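Local atomic coordinates of HD superfamily hydrolase (Clostridium acetobutylicum ATCC 824, PDB entry 3CCG), a protein that probably hydrolyses diadenosine tetraphosphate symmetrically to two ADP, using a pair of iron ions held in an all-helical HD domain. Residues H112-P117 with H175-E180; Y21-G26 with V51-K56; A155-F160 with Y184-K189. One frame throughout, in Å; residues are numbered along the deposited sequence.

Contact 1 of 3, residues H112-P117 with H175-E180; sequences HTTGRP and HHNTIE. With FE (Fe (III) ion), chain B.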
loop_
_atom_site.group_PDB
_atom_site.type_symbol
_atom_site.label_atom_id
_atom_site.label_comp_id
_atom_site.label_asym_id
_atom_site.label_seq_id
_atom_site.Cartn_x
_atom_site.Cartn_y
_atom_site.Cartn_z
ATOM N N HIS A 112 -5.666 15.661 -4.010
ATOM C CA HIS A 112 -7.025 15.216 -4.243
ATOM C C HIS A 112 -7.141 13.896 -4.978
ATOM O O HIS A 112 -8.220 13.310 -4.949
ATOM C CB HIS A 112 -7.856 16.277 -5.032
ATOM C CG HIS A 112 -7.692 16.250 -6.526
ATOM N ND1 HIS A 112 -6.764 16.984 -7.233
ATOM C CD2 HIS A 112 -8.416 15.576 -7.448
ATOM C CE1 HIS A 112 -6.906 16.718 -8.532
ATOM N NE2 HIS A 112 -7.930 15.891 -8.689
ATOM N N THR A 113 -6.097 13.473 -5.669
ATOM C CA THR A 113 -6.171 12.239 -6.512
ATOM C C THR A 113 -5.914 10.979 -5.702
ATOM O O THR A 113 -6.428 9.919 -6.068
ATOM C CB THR A 113 -5.249 12.262 -7.725
ATOM O OG1 THR A 113 -3.859 12.210 -7.296
ATOM C CG2 THR A 113 -5.490 13.475 -8.552
ATOM N N THR A 114 -5.132 11.101 -4.635
ATOM C CA THR A 114 -4.752 9.968 -3.803
ATOM C C THR A 114 -5.049 10.055 -2.320
ATOM O O THR A 114 -5.113 9.036 -1.613
ATOM C CB THR A 114 -3.184 9.753 -3.861
ATOM O OG1 THR A 114 -2.519 10.925 -3.400
ATOM C CG2 THR A 114 -2.695 9.454 -5.284
ATOM N N GLY A 115 -5.187 11.250 -1.805
ATOM C CA GLY A 115 -5.217 11.455 -0.389
ATOM C C GLY A 115 -3.782 11.324 0.156
ATOM O O GLY A 115 -2.801 11.133 -0.594
ATOM N N ARG A 116 -3.638 11.488 1.458
ATOM C CA ARG A 116 -2.347 11.314 2.117
ATOM C C ARG A 116 -2.580 11.209 3.588
ATOM O O ARG A 116 -3.685 11.452 4.073
ATOM C CB ARG A 116 -1.423 12.502 1.811
ATOM C CG ARG A 116 -1.919 13.878 2.401
ATOM C CD ARG A 116 -0.816 14.890 2.435
ATOM N NE ARG A 116 -1.289 16.204 2.837
ATOM C CZ ARG A 116 -0.483 17.221 3.098
ATOM N NH1 ARG A 116 0.828 17.082 3.074
ATOM N NH2 ARG A 116 -0.978 18.408 3.429
ATOM N N PRO A 117 -1.541 10.844 4.340
ATOM C CA PRO A 117 -1.756 10.920 5.774
ATOM C C PRO A 117 -1.902 12.337 6.273
ATOM O O PRO A 117 -1.392 13.259 5.689
ATOM C CB PRO A 117 -0.457 10.339 6.362
ATOM C CG PRO A 117 0.249 9.723 5.269
ATOM C CD PRO A 117 -0.233 10.286 3.972
ATOM N N HIS A 175 -0.911 3.172 -5.210
ATOM C CA HIS A 175 -0.074 4.286 -4.839
ATOM C C HIS A 175 0.102 4.373 -3.319
ATOM O O HIS A 175 -0.872 4.309 -2.555
ATOM C CB HIS A 175 -0.677 5.588 -5.392
ATOM C CG HIS A 175 0.254 6.737 -5.340
ATOM N ND1 HIS A 175 0.594 7.388 -4.176
ATOM C CD2 HIS A 175 0.927 7.370 -6.333
ATOM C CE1 HIS A 175 1.453 8.358 -4.447
ATOM N NE2 HIS A 175 1.660 8.377 -5.748
ATOM N N HIS A 176 1.344 4.562 -2.885
ATOM C CA HIS A 176 1.641 4.580 -1.453
ATOM C C HIS A 176 0.865 5.624 -0.683
ATOM O O HIS A 176 0.519 5.441 0.477
ATOM C CB HIS A 176 3.150 4.743 -1.173
ATOM C CG HIS A 176 3.678 6.116 -1.427
ATOM N ND1 HIS A 176 3.824 7.054 -0.430
ATOM C CD2 HIS A 176 4.037 6.732 -2.577
ATOM C CE1 HIS A 176 4.312 8.168 -0.952
ATOM N NE2 HIS A 176 4.422 8.006 -2.253
ATOM N N ASN A 177 0.545 6.754 -1.334
ATOM C CA ASN A 177 -0.172 7.809 -0.604
ATOM C C ASN A 177 -1.566 7.376 -0.164
ATOM O O ASN A 177 -2.047 7.736 0.916
ATOM C CB ASN A 177 -0.271 9.117 -1.395
ATOM C CG ASN A 177 0.944 9.999 -1.206
ATOM O OD1 ASN A 177 1.682 9.854 -0.240
ATOM N ND2 ASN A 177 1.150 10.906 -2.125
ATOM N N THR A 178 -2.205 6.584 -1.009
ATOM C CA THR A 178 -3.537 6.101 -0.716
ATOM C C THR A 178 -3.479 5.062 0.431
ATOM O O THR A 178 -4.282 5.078 1.391
ATOM C CB THR A 178 -4.223 5.574 -1.931
ATOM O OG1 THR A 178 -4.327 6.655 -2.874
ATOM C CG2 THR A 178 -5.619 5.110 -1.534
ATOM N N ILE A 179 -2.456 4.210 0.348
ATOM C CA ILE A 179 -2.290 3.176 1.386
ATOM C C ILE A 179 -1.991 3.857 2.740
ATOM O O ILE A 179 -2.582 3.518 3.795
ATOM C CB ILE A 179 -1.170 2.171 1.002
ATOM C CG1 ILE A 179 -1.448 1.477 -0.338
ATOM C CG2 ILE A 179 -0.978 1.134 2.118
ATOM C CD1 ILE A 179 -2.825 0.830 -0.489
ATOM N N GLU A 180 -1.090 4.815 2.691
ATOM C CA GLU A 180 -0.647 5.546 3.902
ATOM C C GLU A 180 -1.783 6.429 4.462
ATOM O O GLU A 180 -2.002 6.498 5.670
ATOM C CB GLU A 180 0.669 6.294 3.685
ATOM C CG GLU A 180 1.735 5.235 3.417
ATOM C CD GLU A 180 2.938 5.632 2.607
ATOM O OE1 GLU A 180 3.122 6.825 2.329
ATOM O OE2 GLU A 180 3.732 4.688 2.265
HETATM FE FE FE B . -8.836 14.927 -10.453
HETATM O O HOH W 1 -0.116 11.700 -4.162
HETATM O O HOH W 2 -10.658 15.239 -9.576
HETATM O O HOH W 3 -8.746 13.027 -9.571
#

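Contact 2 of 3, residues Y21-G26 with V51-K56; sequences YKHSLG and VHDCAK. With FE (Fe (III) ion), chain C; FE (Fe (III) ion), chain B; PO4 (phosphate ion), chain D.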
loop_
_atom_site.group_PDB
_atom_site.type_symbol
_atom_site.label_atom_id
_atom_site.label_comp_id
_atom_site.label_asym_id
_atom_site.label_seq_id
_atom_site.Cartn_x
_atom_site.Cartn_y
_atom_site.Cartn_z
ATOM N N TYR A 21 -15.451 20.856 -17.162
ATOM C CA TYR A 21 -15.695 22.142 -16.536
ATOM C C TYR A 21 -16.962 22.069 -15.681
ATOM O O TYR A 21 -16.986 22.502 -14.523
ATOM C CB TYR A 21 -15.798 23.282 -17.562
ATOM C CG TYR A 21 -16.219 24.593 -16.959
ATOM C CD1 TYR A 21 -15.361 25.320 -16.169
ATOM C CD2 TYR A 21 -17.492 25.117 -17.182
ATOM C CE1 TYR A 21 -15.741 26.516 -15.602
ATOM C CE2 TYR A 21 -17.873 26.301 -16.611
ATOM C CZ TYR A 21 -17.003 26.992 -15.829
ATOM O OH TYR A 21 -17.357 28.171 -15.257
ATOM N N LYS A 22 -18.007 21.453 -16.225
ATOM C CA LYS A 22 -19.239 21.278 -15.442
ATOM C C LYS A 22 -18.966 20.452 -14.178
ATOM O O LYS A 22 -19.460 20.796 -13.110
ATOM C CB LYS A 22 -20.376 20.661 -16.274
ATOM C CG LYS A 22 -21.689 20.502 -15.506
ATOM N N HIS A 23 -18.202 19.364 -14.313
ATOM C CA HIS A 23 -17.750 18.531 -13.148
ATOM C C HIS A 23 -17.112 19.426 -12.099
ATOM O O HIS A 23 -17.403 19.326 -10.914
ATOM C CB HIS A 23 -16.779 17.371 -13.575
ATOM C CG HIS A 23 -15.870 16.812 -12.488
ATOM N ND1 HIS A 23 -16.289 15.947 -11.491
ATOM C CD2 HIS A 23 -14.513 16.895 -12.355
ATOM C CE1 HIS A 23 -15.249 15.611 -10.733
ATOM N NE2 HIS A 23 -14.153 16.163 -11.243
ATOM N N SER A 24 -16.232 20.308 -12.563
ATOM C CA SER A 24 -15.496 21.203 -11.650
ATOM C C SER A 24 -16.422 22.150 -10.911
ATOM O O SER A 24 -16.231 22.406 -9.722
ATOM C CB SER A 24 -14.426 21.966 -12.395
ATOM O OG SER A 24 -13.464 21.081 -13.016
ATOM N N LEU A 25 -17.435 22.662 -11.589
ATOM C CA LEU A 25 -18.420 23.523 -10.887
ATOM C C LEU A 25 -19.167 22.689 -9.866
ATOM O O LEU A 25 -19.503 23.132 -8.776
ATOM C CB LEU A 25 -19.428 24.162 -11.844
ATOM C CG LEU A 25 -18.866 25.192 -12.820
ATOM C CD1 LEU A 25 -19.929 25.742 -13.834
ATOM C CD2 LEU A 25 -18.238 26.337 -12.074
ATOM N N GLY A 26 -19.429 21.432 -10.190
ATOM C CA GLY A 26 -20.073 20.555 -9.232
ATOM C C GLY A 26 -19.212 20.332 -8.005
ATOM O O GLY A 26 -19.682 20.338 -6.870
ATOM N N VAL A 51 -10.743 24.807 -8.989
ATOM C CA VAL A 51 -9.513 24.651 -9.772
ATOM C C VAL A 51 -8.798 23.321 -9.599
ATOM O O VAL A 51 -7.794 23.068 -10.260
ATOM C CB VAL A 51 -8.531 25.796 -9.490
ATOM C CG1 VAL A 51 -9.234 27.175 -9.621
ATOM C CG2 VAL A 51 -7.918 25.668 -8.142
ATOM N N HIS A 52 -9.374 22.414 -8.838
ATOM C CA HIS A 52 -8.667 21.178 -8.446
ATOM C C HIS A 52 -8.214 20.377 -9.668
ATOM O O HIS A 52 -7.168 19.709 -9.578
ATOM C CB HIS A 52 -9.509 20.290 -7.531
ATOM C CG HIS A 52 -10.537 19.495 -8.251
ATOM N ND1 HIS A 52 -11.728 20.007 -8.752
ATOM C CD2 HIS A 52 -10.532 18.193 -8.598
ATOM C CE1 HIS A 52 -12.399 19.040 -9.345
ATOM N NE2 HIS A 52 -11.685 17.929 -9.289
ATOM N N ASP A 53 -8.976 20.411 -10.758
ATOM C CA ASP A 53 -8.692 19.575 -11.937
ATOM C C ASP A 53 -8.078 20.456 -13.050
ATOM O O ASP A 53 -8.154 20.086 -14.208
ATOM C CB ASP A 53 -9.926 18.802 -12.462
ATOM C CG ASP A 53 -9.962 17.387 -12.042
ATOM O OD1 ASP A 53 -9.024 16.851 -11.443
ATOM O OD2 ASP A 53 -11.007 16.746 -12.298
ATOM N N CYS A 54 -7.503 21.597 -12.717
ATOM C CA CYS A 54 -6.996 22.495 -13.746
ATOM C C CYS A 54 -5.953 21.841 -14.718
ATOM O O CYS A 54 -5.751 22.322 -15.878
ATOM C CB CYS A 54 -6.523 23.845 -13.157
ATOM S SG CYS A 54 -5.059 23.751 -12.152
ATOM N N ALA A 55 -5.248 20.804 -14.244
ATOM C CA ALA A 55 -4.208 20.111 -15.043
ATOM C C ALA A 55 -4.706 18.776 -15.574
ATOM O O ALA A 55 -3.961 18.045 -16.176
ATOM C CB ALA A 55 -2.955 19.866 -14.214
ATOM N N LYS A 56 -5.995 18.498 -15.381
ATOM C CA LYS A 56 -6.550 17.193 -15.737
ATOM C C LYS A 56 -6.410 16.781 -17.213
ATOM O O LYS A 56 -6.220 15.587 -17.493
ATOM C CB LYS A 56 -8.047 17.163 -15.354
ATOM C CG LYS A 56 -8.815 15.843 -15.732
ATOM C CD LYS A 56 -8.287 14.743 -14.940
ATOM C CE LYS A 56 -9.172 13.457 -15.114
ATOM N NZ LYS A 56 -8.872 12.391 -14.191
HETATM FE FE FE C . -12.119 15.681 -10.351
HETATM FE FE FE B . -8.836 14.927 -10.453
HETATM P P PO4 D . -11.165 12.924 -11.730
HETATM O O1 PO4 D . -9.937 13.913 -12.032
HETATM O O2 PO4 D . -11.068 12.114 -10.418
HETATM O O3 PO4 D . -11.378 12.032 -12.951
HETATM O O4 PO4 D . -12.415 13.684 -11.568
HETATM O O HOH W 4 -10.891 22.025 -12.079
HETATM O O HOH W 2 -10.658 15.239 -9.576
HETATM O O HOH W 3 -8.746 13.027 -9.571
#

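Contact 3 of 3, residues A155-F160 with Y184-K189; sequences ALLMSF and YLISRK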
loop_
_atom_site.group_PDB
_atom_site.type_symbol
_atom_site.label_atom_id
_atom_site.label_comp_id
_atom_site.label_asym_id
_atom_site.label_seq_id
_atom_site.Cartn_x
_atom_site.Cartn_y
_atom_site.Cartn_z
ATOM N N ALA A 155 -16.271 8.388 5.406
ATOM C CA ALA A 155 -16.445 8.466 3.981
ATOM C C ALA A 155 -15.108 8.248 3.253
ATOM O O ALA A 155 -15.046 7.546 2.262
ATOM C CB ALA A 155 -17.053 9.844 3.612
ATOM N N LEU A 156 -14.056 8.895 3.734
ATOM C CA LEU A 156 -12.745 8.719 3.078
ATOM C C LEU A 156 -12.325 7.253 3.144
ATOM O O LEU A 156 -11.986 6.650 2.117
ATOM C CB LEU A 156 -11.678 9.607 3.680
ATOM C CG LEU A 156 -11.478 10.956 2.997
ATOM C CD1 LEU A 156 -12.659 11.873 3.183
ATOM C CD2 LEU A 156 -10.194 11.597 3.542
ATOM N N LEU A 157 -12.466 6.674 4.334
ATOM C CA LEU A 157 -12.083 5.279 4.516
ATOM C C LEU A 157 -12.832 4.380 3.547
ATOM O O LEU A 157 -12.237 3.524 2.892
ATOM C CB LEU A 157 -12.263 4.905 5.995
ATOM C CG LEU A 157 -11.752 3.546 6.478
ATOM C CD1 LEU A 157 -10.323 3.298 6.021
ATOM C CD2 LEU A 157 -11.870 3.460 8.023
HETATM N N MSE A 158 -14.131 4.616 3.403
HETATM C CA MSE A 158 -14.924 3.853 2.476
HETATM C C MSE A 158 -14.392 4.017 1.048
HETATM O O MSE A 158 -14.344 3.074 0.254
HETATM C CB MSE A 158 -16.383 4.309 2.571
HETATM C CG MSE A 158 -16.999 4.069 3.933
HETATM SE SE MSE A 158 -18.678 4.993 4.114
HETATM C CE MSE A 158 -19.279 4.565 2.222
ATOM N N SER A 159 -14.025 5.251 0.704
ATOM C CA SER A 159 -13.489 5.532 -0.639
ATOM C C SER A 159 -12.145 4.853 -0.927
ATOM O O SER A 159 -11.941 4.272 -2.009
ATOM C CB SER A 159 -13.402 7.063 -0.884
ATOM O OG SER A 159 -13.043 7.323 -2.229
ATOM N N PHE A 160 -11.254 4.918 0.063
ATOM C CA PHE A 160 -9.919 4.311 -0.040
ATOM C C PHE A 160 -10.065 2.786 -0.224
ATOM O O PHE A 160 -9.406 2.174 -1.086
ATOM C CB PHE A 160 -9.069 4.626 1.185
ATOM C CG PHE A 160 -8.730 6.072 1.370
ATOM C CD1 PHE A 160 -8.498 6.908 0.303
ATOM C CD2 PHE A 160 -8.510 6.547 2.614
ATOM C CE1 PHE A 160 -8.118 8.223 0.516
ATOM C CE2 PHE A 160 -8.108 7.848 2.841
ATOM C CZ PHE A 160 -7.945 8.680 1.787
ATOM N N TYR A 184 -3.377 5.821 8.199
ATOM C CA TYR A 184 -3.423 6.965 9.115
ATOM C C TYR A 184 -4.836 7.113 9.707
ATOM O O TYR A 184 -4.990 7.316 10.913
ATOM C CB TYR A 184 -2.967 8.242 8.397
ATOM C CG TYR A 184 -2.918 9.407 9.330
ATOM C CD1 TYR A 184 -4.053 10.131 9.596
ATOM C CD2 TYR A 184 -1.726 9.793 9.930
ATOM C CE1 TYR A 184 -4.025 11.199 10.465
ATOM C CE2 TYR A 184 -1.674 10.867 10.813
ATOM C CZ TYR A 184 -2.844 11.563 11.060
ATOM O OH TYR A 184 -2.821 12.628 11.936
ATOM N N LEU A 185 -5.874 6.984 8.888
ATOM C CA LEU A 185 -7.264 7.076 9.381
ATOM C C LEU A 185 -7.588 5.911 10.304
ATOM O O LEU A 185 -8.232 6.105 11.321
ATOM C CB LEU A 185 -8.288 7.152 8.254
ATOM C CG LEU A 185 -8.211 8.473 7.472
ATOM C CD1 LEU A 185 -9.317 8.418 6.424
ATOM C CD2 LEU A 185 -8.359 9.674 8.407
ATOM N N ILE A 186 -7.106 4.720 9.977
ATOM C CA ILE A 186 -7.374 3.581 10.838
ATOM C C ILE A 186 -6.743 3.795 12.198
ATOM O O ILE A 186 -7.367 3.498 13.212
ATOM C CB ILE A 186 -6.851 2.310 10.242
ATOM C CG1 ILE A 186 -7.713 1.936 9.039
ATOM C CG2 ILE A 186 -6.857 1.188 11.309
ATOM C CD1 ILE A 186 -7.068 0.960 8.186
ATOM N N SER A 187 -5.554 4.377 12.224
ATOM C CA SER A 187 -4.809 4.552 13.477
ATOM C C SER A 187 -5.347 5.678 14.357
ATOM O O SER A 187 -4.970 5.787 15.537
ATOM C CB SER A 187 -3.326 4.833 13.215
ATOM O OG SER A 187 -3.138 6.176 12.800
ATOM N N ARG A 188 -6.196 6.524 13.779
ATOM C CA ARG A 188 -6.767 7.671 14.504
ATOM C C ARG A 188 -8.189 7.331 14.901
ATOM O O ARG A 188 -8.840 8.051 15.657
ATOM C CB ARG A 188 -6.799 8.932 13.629
ATOM C CG ARG A 188 -5.451 9.441 13.216
ATOM C CD ARG A 188 -4.633 9.814 14.418
ATOM N NE ARG A 188 -3.233 10.005 14.065
ATOM N N LYS A 189 -8.646 6.210 14.373
ATOM C CA LYS A 189 -10.013 5.745 14.563
ATOM C C LYS A 189 -10.088 4.770 15.724
ATOM O O LYS A 189 -9.259 4.823 16.639
ATOM C CB LYS A 189 -10.488 5.080 13.276
ATOM C CG LYS A 189 -11.858 4.446 13.292
ATOM C CD LYS A 189 -11.969 3.573 12.054
ATOM C CE LYS A 189 -13.234 2.748 12.025
ATOM N NZ LYS A 189 -13.283 1.880 10.799
#

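Contact 1 of 3, residues H112-P117 with H175-E180
Thr-114 lies beside Thr-178 and Arg-116 beside Asn-177, their CA atoms 5.1 and 4.9 Å apart, where the loop 112-117 runs past the first turn of helix 176-188. Thr-178 OG1 donates to Thr-114 O over 2.8 Å. It reaches a lone pair in the carbonyl plane. Chi1 of Thr-178 (-61°) sets OG1 anti to its own carbonyl carbon. Thr-114 CG2 sits over a face of the His-175 ring, 4.1 Å from its centroid, in a CH-pi contact. That ring also works for its own helix. His-175 is the N-cap, and its ND1 accepts from Asn-177 N at 2.9 Å, with the donor in the ring plane. Thr-114 OG1 donates back to Gly-115 O and accepts from a water, which in turn takes a hydrogen bond from Asn-177 ND2. The CB of Asn-177 rests 3.3 Å from Gly-115 O. Segment 112-117 begins with His-112, an iron ligand of the HD domain whose NE2 binds the chain B iron at 2.2 Å, so the contact links a metal-binding loop to a capped helix start. Further along, Pro-117 CG packs on Glu-180 CB at 3.8 Å, the two side chains lying side by side. The Glu-180 carboxylate receives His-176 ND1 from above its plane. Arg-116 turns its end away, to a salt bridge with Glu-123.

Contact 2 of 3, residues Y21-G26 with V51-K56
His-23, on helix 5-38, and Asp-53, in the loop after helix 42-51, come together on one iron. The Asp-53 side chain is the one to follow. Its CB passes 4.2 Å from Ser-24 OG and lies over one face of the His-52 ring, offset toward the rim. Its CG is about equally far from the two irons. There the carboxylate divides. OD1 binds the chain B iron at 2.2 Å, and OD2 binds the chain C iron at 2.5 Å. OD2 also lies at the edge of the His-23 ring, 3.4 Å from NE2. This is no hydrogen bond, since both atoms bind the same metal. The chain C iron takes His-23 NE2 at 2.3 Å and His-52 NE2 at 2.5 Å, with the two rings set obliquely, their planes 68° apart. These ligands, with Asp-130, make the H...HD...D signature of the HD superfamily, with the aspartate of the HD pair as the bridge. His-86 and His-112 complete the protein ligands of the chain B iron. An oxygen modelled as water also bridges the metals, though its bond to the chain C iron is doubtfully short. A phosphate, probably from the crystallisation liquor, binds the pair through O1 and O4. Lys-56 NZ donates to phosphate O1 and O3, each at 2.8 Å. Second-shell bonds hold the side chains: His-23 ND1 pairs with Glu-133, His-52 ND1 with Gly-49 O, and Ser-24 OG with Arg-20 O. Another water spans the segments, accepting from Asp-53 N and donating to Ser-24 OG.

Contact 3 of 3, residues A155-F160 with Y184-K189
Leu-157 and Leu-185 face each other between two consecutive helices, with CA atoms 7.1 Å apart. The short helical segments 155-160 and 184-188 run roughly antiparallel, at 139° between their directions, and their axes approach to 10.6 Å. They belong to helices 152-170 and 176-188, which form a helical hairpin near the C-terminus.

Apolar packing carries the contact, and Leu-157 and Leu-185 take similar shares of it. Leu-185 works through one methyl, CD1. Chi1 of -68° puts its CG anti to the carbonyl carbon, and the extended chi2 carries CD1 on toward the partner helix. There CD1 meets Leu-156 CB at 3.8 Å and Phe-160 CE2 at 3.8 Å. The Phe-160 side chain crosses that of Leu-185 at about a right angle, and the methyl meets the ring obliquely. Tyr-127, on helix 121-132, meets the Phe-160 ring too. Leu-157 has its CG anti to the backbone N, chi1 -172°. Its CD1 lies 4.2 Å from Ile-186 CG1, a looser approach. Ile-186 also packs on Gly-172 of the second subunit.

The polar end of the contact is Lys-189, the last modelled residue. Its chain is extended beyond CG and crosses Leu-157 at about a right angle. NZ comes within 3.5 Å of Leu-157 CD2, and CD lies 4.0 Å from the same methyl. The ammonium group gains no hydrogen bond from Leu-157.

No hydrogen bond joins the two segments. They are held here by the fit of leucine, isoleucine and phenylalanine side chains, with the lysine at the exposed margin. Between these segments the match is consistent with shape rather than directional bonds.

Contact 2 is the buried one, with all its touching residues in the interior and metal bonds as its chemistry. Contact 1 is partly buried and joined by one direct hydrogen bond, a water bridge and mixed packing. Contact 3 is partly buried, but apolar, and it reaches an exposed chain end. Contacts 1 and 2 meet at the chain B iron, where His-112 and Asp-53 are both ligands, though their centres are about 20 Å apart. Contacts 1 and 3 share helix 176-188, and Phe-160 touches both Thr-114 and Thr-178. Contacts 2 and 3 do not touch, their nearest atoms about 12 Å apart. Contact 1 joins the iron site to the start of the hairpin's second helix.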